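Local coordinates for berberine bridge enzyme-like 28 (Arabidopsis thaliana, PDB 5D79), which is a secreted, FAD-dependent oxidoreductase of the berberine bridge enzyme-like family that takes part in adaptation to salt stress, at residues 266-270 with 299-303; 412-418 with 499-503; 430-434 with 447-451. All coordinates share one frame; numbering follows the deposited sequence.

Contact 1 of 3, residues 266-270 with 299-303; sequences AVRII and HALFT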
# COMPACT_ATOMS: atom_id res chain seq x y z
N ALA A 266 25.05 -15.52 3.94
CA ALA A 266 23.72 -14.89 3.89
C ALA A 266 22.62 -15.84 3.41
O ALA A 266 21.49 -15.78 3.91
CB ALA A 266 23.76 -13.67 3.01
N VAL A 267 22.94 -16.69 2.45
CA VAL A 267 21.99 -17.67 1.92
C VAL A 267 21.66 -18.67 3.02
O VAL A 267 20.50 -19.07 3.19
CB VAL A 267 22.55 -18.40 0.66
CG1 VAL A 267 21.71 -19.61 0.30
CG2 VAL A 267 22.64 -17.45 -0.53
N ARG A 268 22.68 -19.05 3.77
CA ARG A 268 22.55 -19.94 4.93
C ARG A 268 21.55 -19.40 5.96
O ARG A 268 20.69 -20.13 6.47
CB ARG A 268 23.92 -20.12 5.56
CG ARG A 268 24.00 -21.08 6.72
CD ARG A 268 25.41 -21.08 7.32
NE ARG A 268 25.82 -19.73 7.71
CZ ARG A 268 25.48 -19.17 8.87
NH1 ARG A 268 24.75 -19.84 9.75
NH2 ARG A 268 25.88 -17.94 9.14
N ILE A 269 21.67 -18.11 6.24
CA ILE A 269 20.87 -17.39 7.22
C ILE A 269 19.44 -17.16 6.73
O ILE A 269 18.47 -17.23 7.49
CB ILE A 269 21.55 -16.05 7.57
CG1 ILE A 269 22.84 -16.30 8.36
CG2 ILE A 269 20.61 -15.12 8.32
CD1 ILE A 269 23.73 -15.11 8.45
N ILE A 270 19.30 -16.87 5.44
CA ILE A 270 17.99 -16.69 4.84
C ILE A 270 17.18 -18.00 4.89
O ILE A 270 15.98 -17.98 5.20
CB ILE A 270 18.12 -16.18 3.38
CG1 ILE A 270 18.67 -14.73 3.37
CG2 ILE A 270 16.78 -16.26 2.66
CD1 ILE A 270 19.37 -14.28 2.07
N HIS A 299 23.88 -7.53 -0.99
CA HIS A 299 23.97 -7.96 0.38
C HIS A 299 22.57 -8.31 0.88
O HIS A 299 21.59 -7.94 0.25
CB HIS A 299 24.64 -6.89 1.25
CG HIS A 299 23.79 -5.70 1.56
ND1 HIS A 299 24.14 -4.77 2.51
CD2 HIS A 299 22.60 -5.28 1.05
CE1 HIS A 299 23.21 -3.83 2.58
NE2 HIS A 299 22.26 -4.12 1.71
N ALA A 300 22.50 -9.05 1.99
CA ALA A 300 21.25 -9.30 2.71
C ALA A 300 21.17 -8.40 3.92
O ALA A 300 22.05 -8.43 4.78
CB ALA A 300 21.15 -10.76 3.13
N LEU A 301 20.12 -7.60 3.98
CA LEU A 301 19.88 -6.70 5.09
C LEU A 301 18.75 -7.23 5.98
O LEU A 301 17.59 -7.26 5.58
CB LEU A 301 19.55 -5.31 4.56
CG LEU A 301 19.79 -4.10 5.46
CD1 LEU A 301 21.28 -3.92 5.73
CD2 LEU A 301 19.17 -2.86 4.82
N PHE A 302 19.10 -7.66 7.19
CA PHE A 302 18.13 -8.09 8.18
C PHE A 302 17.83 -6.97 9.16
O PHE A 302 18.68 -6.61 9.98
CB PHE A 302 18.64 -9.31 8.91
CG PHE A 302 19.06 -10.41 8.00
CD1 PHE A 302 18.14 -11.34 7.54
CD2 PHE A 302 20.38 -10.51 7.58
CE1 PHE A 302 18.52 -12.36 6.69
CE2 PHE A 302 20.77 -11.53 6.73
CZ PHE A 302 19.84 -12.45 6.28
N THR A 303 16.63 -6.42 9.07
CA THR A 303 16.19 -5.34 9.95
C THR A 303 14.94 -5.78 10.70
O THR A 303 14.16 -6.61 10.23
CB THR A 303 15.91 -4.05 9.18
OG1 THR A 303 14.94 -4.32 8.16
CG2 THR A 303 17.17 -3.57 8.53
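Phe302 drives the outer end of its ring into the surface of helix 263-276, where Ile269 and Ile270 receive it from two directions. CZ does most of the touching. Ile269 comes to it at an oblique angle with its CG2 branch, and the gap of 3.4 Å between Ile269 CG2 and Phe302 CZ is the tightest across the two segments. The same methyl is almost equally far from the two ring carbons flanking CZ, so it straddles the end of the ring. Ile270 lies nearly at a right angle to the phenylalanine and meets it near the ring plane, its CG1 standing 3.9 Å from Phe302 CZ. CG of Phe302 sits opposite its own carbonyl carbon (chi1 -53°), which sends the ring out from the strand end-on to the helix.

Beside the ring the two backbones draw together over small side chains. Ala266 CB faces Ala300 CB at 3.9 Å, and the alpha carbons of these two alanines are 6.2 Å apart. Ile270 reaches over to this pair as well: its CD1 comes to 4.1 Å from Ala300 CB, so one isoleucine touches both the ring and the neighbouring methyl. No hydrogen bond crosses the contact; the side chains that meet are all apolar and buried. The short helix and strand segments run at 40° to each other, their axes 9.5 Å apart at the closest.

Strand 298-306 lies between strands 253-260 and 284-292 in a seven-stranded antiparallel sheet, and helix 263-276 packs against it. Leu324, from a loop, touches both Ile269 and Phe302. Helix 378-388 also packs on helix 263-276, Trp385 touching Ala266, and Ile381 and Gln382 touching Val267, which points away from the strand.

Contact 2 of 3, residues 412-418 with 499-503; sequences EYETPFP and YFKNN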
# COMPACT_ATOMS: atom_id res chain seq x y z
N GLU A 412 -9.20 -15.87 6.99
CA GLU A 412 -9.31 -15.25 5.66
C GLU A 412 -10.55 -14.35 5.51
O GLU A 412 -10.44 -13.23 4.99
CB GLU A 412 -9.34 -16.35 4.59
CG GLU A 412 -9.51 -15.84 3.16
CD GLU A 412 -9.73 -16.97 2.16
OE1 GLU A 412 -10.36 -17.98 2.54
OE2 GLU A 412 -9.27 -16.83 1.00
N TYR A 413 -11.70 -14.83 5.99
CA TYR A 413 -13.00 -14.19 5.80
C TYR A 413 -13.19 -12.87 6.56
O TYR A 413 -14.12 -12.13 6.28
CB TYR A 413 -14.12 -15.17 6.22
CG TYR A 413 -14.39 -15.16 7.72
CD1 TYR A 413 -13.69 -16.00 8.58
CD2 TYR A 413 -15.36 -14.32 8.27
CE1 TYR A 413 -13.93 -15.98 9.95
CE2 TYR A 413 -15.60 -14.30 9.64
CZ TYR A 413 -14.88 -15.13 10.46
OH TYR A 413 -15.13 -15.10 11.81
N GLU A 414 -12.34 -12.59 7.53
CA GLU A 414 -12.57 -11.46 8.44
C GLU A 414 -12.54 -10.10 7.77
O GLU A 414 -13.35 -9.24 8.09
CB GLU A 414 -11.57 -11.49 9.59
CG GLU A 414 -11.81 -12.66 10.54
CD GLU A 414 -10.91 -12.63 11.76
OE1 GLU A 414 -10.31 -13.68 12.08
OE2 GLU A 414 -10.82 -11.55 12.38
N THR A 415 -11.58 -9.88 6.88
CA THR A 415 -11.54 -8.67 6.06
C THR A 415 -11.23 -9.14 4.64
O THR A 415 -10.77 -10.27 4.46
CB THR A 415 -10.48 -7.65 6.55
OG1 THR A 415 -9.17 -8.13 6.28
CG2 THR A 415 -10.62 -7.37 8.04
N PRO A 416 -11.49 -8.30 3.64
CA PRO A 416 -11.26 -8.75 2.26
C PRO A 416 -9.84 -9.27 1.97
O PRO A 416 -9.71 -10.20 1.17
CB PRO A 416 -11.56 -7.49 1.43
CG PRO A 416 -12.62 -6.80 2.23
CD PRO A 416 -12.23 -7.03 3.68
N PHE A 417 -8.81 -8.70 2.61
CA PHE A 417 -7.45 -9.22 2.50
C PHE A 417 -7.41 -10.71 2.90
O PHE A 417 -7.73 -11.07 4.04
CB PHE A 417 -6.49 -8.40 3.38
CG PHE A 417 -5.06 -8.85 3.30
CD1 PHE A 417 -4.60 -9.88 4.11
CD2 PHE A 417 -4.18 -8.23 2.43
CE1 PHE A 417 -3.29 -10.31 4.04
CE2 PHE A 417 -2.86 -8.64 2.36
CZ PHE A 417 -2.41 -9.69 3.17
N PRO A 418 -7.03 -11.58 1.95
CA PRO A 418 -7.22 -13.02 2.17
C PRO A 418 -6.00 -13.77 2.70
O PRO A 418 -6.13 -14.93 3.10
CB PRO A 418 -7.55 -13.51 0.76
CG PRO A 418 -6.64 -12.69 -0.09
CD PRO A 418 -6.68 -11.30 0.55
N TYR A 499 -5.91 -11.40 -5.95
CA TYR A 499 -5.88 -10.37 -4.92
C TYR A 499 -6.66 -10.77 -3.67
O TYR A 499 -6.24 -10.48 -2.56
CB TYR A 499 -6.48 -9.08 -5.46
CG TYR A 499 -5.67 -8.28 -6.44
CD1 TYR A 499 -4.29 -8.13 -6.29
CD2 TYR A 499 -6.29 -7.61 -7.48
CE1 TYR A 499 -3.56 -7.35 -7.20
CE2 TYR A 499 -5.57 -6.83 -8.38
CZ TYR A 499 -4.21 -6.70 -8.23
OH TYR A 499 -3.52 -5.93 -9.13
N PHE A 500 -7.82 -11.42 -3.86
CA PHE A 500 -8.77 -11.60 -2.77
C PHE A 500 -9.15 -13.04 -2.45
O PHE A 500 -9.88 -13.28 -1.48
CB PHE A 500 -10.03 -10.82 -3.08
CG PHE A 500 -9.79 -9.35 -3.26
CD1 PHE A 500 -9.35 -8.58 -2.20
CD2 PHE A 500 -10.00 -8.75 -4.48
CE1 PHE A 500 -9.12 -7.24 -2.36
CE2 PHE A 500 -9.78 -7.40 -4.64
CZ PHE A 500 -9.33 -6.65 -3.57
N LYS A 501 -8.68 -13.99 -3.27
CA LYS A 501 -8.95 -15.42 -3.11
C LYS A 501 -10.43 -15.74 -2.86
O LYS A 501 -11.28 -15.37 -3.67
CB LYS A 501 -8.07 -16.02 -2.01
CG LYS A 501 -6.58 -15.89 -2.31
CD LYS A 501 -5.78 -16.99 -1.65
CE LYS A 501 -4.45 -17.19 -2.37
NZ LYS A 501 -3.42 -17.77 -1.46
N ASN A 502 -10.75 -16.39 -1.75
CA ASN A 502 -12.14 -16.80 -1.50
C ASN A 502 -13.06 -15.64 -1.13
O ASN A 502 -14.28 -15.79 -1.05
CB ASN A 502 -12.19 -17.86 -0.41
CG ASN A 502 -11.39 -19.09 -0.77
OD1 ASN A 502 -11.49 -19.60 -1.88
ND2 ASN A 502 -10.55 -19.56 0.15
N ASN A 503 -12.47 -14.47 -0.91
CA ASN A 503 -13.23 -13.27 -0.57
C ASN A 503 -13.80 -12.56 -1.79
O ASN A 503 -14.57 -11.62 -1.65
CB ASN A 503 -12.35 -12.29 0.20
CG ASN A 503 -12.13 -12.70 1.65
OD1 ASN A 503 -12.96 -13.41 2.25
ND2 ASN A 503 -11.03 -12.24 2.22
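Asn503 puts its amide inside the turn made by 412-418, and this is the tight part of the contact. Its ND2 donates to Glu412 O at 3.0 Å in a nearly straight bond (170°) that lies in the amide plane of Asn503 but reaches the carbonyl from above its plane. The second bond, from Asn503 ND2 to Pro416 O, is shorter than usual at 2.6 Å and oblique to the carbonyl. Next to it the Pro418 ring is pressed onto the last turn of helix 488-500: its CB is 3.2 Å from Phe500 O. Lys501, with positive phi, ends the helix, and the turn that follows, closed by Asn503 N on Phe500 O, brings Asn502 and Asn503 to the loop. This pins the loop between helix 406-409 and strand 425-434 to the C-terminal end of helix 488-500; Trp226 of helix 222-227 touches Pro416 and Asn503.

Exposed Asn502 and the far end of Lys501 form the solvent side. The Glu412 carboxylate, on an extended chain (chi1 177°), bridges to it from the packed part. Asn502 ND2 meets OE1 of Glu412 on the syn lone pair at 2.9 Å, while Asn502 N reaches OE2 of Glu412 at 3.2 Å from above the carboxylate plane. With an alanine in place of Glu412, both nitrogens of Asn502 would probably lose their acceptor and its side chain could turn more freely.

Chemically, one asparagine amide ties together main-chain oxygens of the loop, whereas a carboxylate secures Asn502. Its two N-H donors would be expected to keep that carboxylate ionised.

Contact 3 of 3, residues 430-434 with 447-451; sequences VAYWR and YLKWV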
# COMPACT_ATOMS: atom_id res chain seq x y z
N VAL A 430 10.85 -5.35 -6.67
CA VAL A 430 10.61 -4.00 -7.17
C VAL A 430 11.90 -3.38 -7.71
O VAL A 430 12.96 -3.46 -7.09
CB VAL A 430 9.98 -3.10 -6.06
CG1 VAL A 430 10.80 -3.17 -4.77
CG2 VAL A 430 9.80 -1.67 -6.53
N ALA A 431 11.83 -2.80 -8.90
CA ALA A 431 12.98 -2.14 -9.47
C ALA A 431 12.72 -0.65 -9.51
O ALA A 431 11.67 -0.22 -9.98
CB ALA A 431 13.29 -2.69 -10.87
N TYR A 432 13.67 0.13 -9.00
CA TYR A 432 13.60 1.59 -9.04
C TYR A 432 14.56 2.12 -10.09
O TYR A 432 15.57 1.50 -10.40
CB TYR A 432 13.92 2.18 -7.67
CG TYR A 432 12.89 1.86 -6.61
CD1 TYR A 432 12.97 0.69 -5.87
CD2 TYR A 432 11.83 2.72 -6.37
CE1 TYR A 432 12.01 0.39 -4.91
CE2 TYR A 432 10.89 2.43 -5.41
CZ TYR A 432 10.97 1.26 -4.69
OH TYR A 432 10.01 0.97 -3.75
N TRP A 433 14.22 3.27 -10.66
CA TRP A 433 15.13 3.94 -11.58
C TRP A 433 14.87 5.44 -11.56
O TRP A 433 13.79 5.89 -11.18
CB TRP A 433 14.99 3.36 -13.00
CG TRP A 433 13.68 3.58 -13.71
CD1 TRP A 433 13.33 4.65 -14.50
CD2 TRP A 433 12.55 2.69 -13.73
NE1 TRP A 433 12.05 4.48 -15.00
CE2 TRP A 433 11.56 3.29 -14.54
CE3 TRP A 433 12.29 1.45 -13.14
CZ2 TRP A 433 10.33 2.69 -14.77
CZ3 TRP A 433 11.06 0.86 -13.37
CH2 TRP A 433 10.09 1.48 -14.18
N ARG A 434 15.87 6.22 -11.97
CA ARG A 434 15.75 7.67 -11.96
C ARG A 434 14.76 8.14 -13.02
O ARG A 434 14.74 7.61 -14.13
CB ARG A 434 17.12 8.33 -12.18
CG ARG A 434 18.12 8.06 -11.07
CD ARG A 434 19.43 8.80 -11.30
NE ARG A 434 19.27 10.25 -11.37
CZ ARG A 434 19.28 11.07 -10.32
NH1 ARG A 434 19.45 10.59 -9.09
NH2 ARG A 434 19.12 12.37 -10.50
N TYR A 447 14.06 -2.64 -17.04
CA TYR A 447 13.63 -2.74 -15.65
C TYR A 447 12.36 -3.57 -15.51
O TYR A 447 12.24 -4.42 -14.62
CB TYR A 447 13.40 -1.34 -15.07
CG TYR A 447 14.60 -0.41 -15.09
CD1 TYR A 447 15.72 -0.67 -14.30
CD2 TYR A 447 14.60 0.76 -15.86
CE1 TYR A 447 16.81 0.19 -14.30
CE2 TYR A 447 15.69 1.62 -15.87
CZ TYR A 447 16.79 1.33 -15.08
OH TYR A 447 17.88 2.17 -15.06
N LEU A 448 11.40 -3.31 -16.39
CA LEU A 448 10.19 -4.11 -16.47
C LEU A 448 10.55 -5.58 -16.70
O LEU A 448 10.11 -6.46 -15.96
CB LEU A 448 9.28 -3.61 -17.60
CG LEU A 448 8.20 -2.59 -17.25
CD1 LEU A 448 8.67 -1.59 -16.23
CD2 LEU A 448 7.74 -1.87 -18.50
N LYS A 449 11.37 -5.81 -17.73
CA LYS A 449 11.82 -7.16 -18.07
C LYS A 449 12.49 -7.83 -16.89
O LYS A 449 12.26 -9.02 -16.66
CB LYS A 449 12.78 -7.13 -19.26
CG LYS A 449 12.09 -6.81 -20.59
CD LYS A 449 13.06 -6.83 -21.77
CE LYS A 449 12.37 -6.35 -23.03
NZ LYS A 449 11.71 -5.02 -22.81
N TRP A 450 13.31 -7.08 -16.15
CA TRP A 450 14.00 -7.61 -14.98
C TRP A 450 13.00 -8.10 -13.94
O TRP A 450 13.11 -9.23 -13.43
CB TRP A 450 14.93 -6.55 -14.35
CG TRP A 450 15.74 -7.14 -13.23
CD1 TRP A 450 16.95 -7.77 -13.33
CD2 TRP A 450 15.37 -7.21 -11.83
NE1 TRP A 450 17.36 -8.21 -12.10
CE2 TRP A 450 16.41 -7.88 -11.16
CE3 TRP A 450 14.27 -6.76 -11.09
CZ2 TRP A 450 16.38 -8.12 -9.77
CZ3 TRP A 450 14.24 -7.00 -9.72
CH2 TRP A 450 15.29 -7.67 -9.08
N VAL A 451 12.02 -7.26 -13.63
CA VAL A 451 11.02 -7.57 -12.62
C VAL A 451 10.13 -8.73 -13.08
O VAL A 451 9.75 -9.61 -12.29
CB VAL A 451 10.15 -6.33 -12.29
CG1 VAL A 451 9.04 -6.67 -11.31
CG2 VAL A 451 11.01 -5.22 -11.72
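Strand 430-434 and helix 447-451 run nearly antiparallel (163°), their axes 8.2 Å apart, with Ala431 and Tyr447 closest in backbone. Trp433 and Tyr447 carry most of the contact. Their rings lie nearly parallel, 4° apart, but are displaced, so little of one covers the other; the centroids of the indole five-membered ring and the phenol ring are 4.5 Å apart. The slide places Trp433 CB over the tyrosine face as a CH-pi contact, 3.6 Å from the ring centroid. With chi1 at 66°, Trp433 CG stands between its backbone N and carbonyl carbon, which sets the indole against Tyr447 and brings its CH2 to 4.0 Å from Leu448 CD1. Two residues earlier on the strand, the small Ala431 lets the helix come near: its CB is 3.5 Å from Val451 CG2 and also touches the Trp450 ring. The polar ends are fixed by other residues: Tyr447 OH by Glu437, Trp433 NE1 by Asp438.

A helix packed over one face of an antiparallel sheet, with the cofactor on the other, is characteristic of the substrate-binding domain of berberine bridge enzyme-like proteins. Here Tyr432 projects from the other face of the strand, its side chain about 4 Å from the FAD.

Contacts 1 and 3 belong to one seven-stranded antiparallel sheet, with strands 284-292 and 396-402 between their strands. Their centres are 22 Å apart and their nearest atoms about 11 Å. Helix 378-388 reaches both, through Trp385 at Ala266 and Arg387 at Trp450. Contact 2 stands apart, its centre 31 Å from contact 1 and 29 Å from contact 3 (about 13 Å between nearest atoms of 2 and 3), although the chain segment it closes off contains all of contact 3. Contact 3 is the one beside the FAD, through Tyr432, which is also about 8 Å from His111, the flavin attachment site, unlinked in this model. Phe417, which barely joins contact 2, lies about 8 Å from the cofactor.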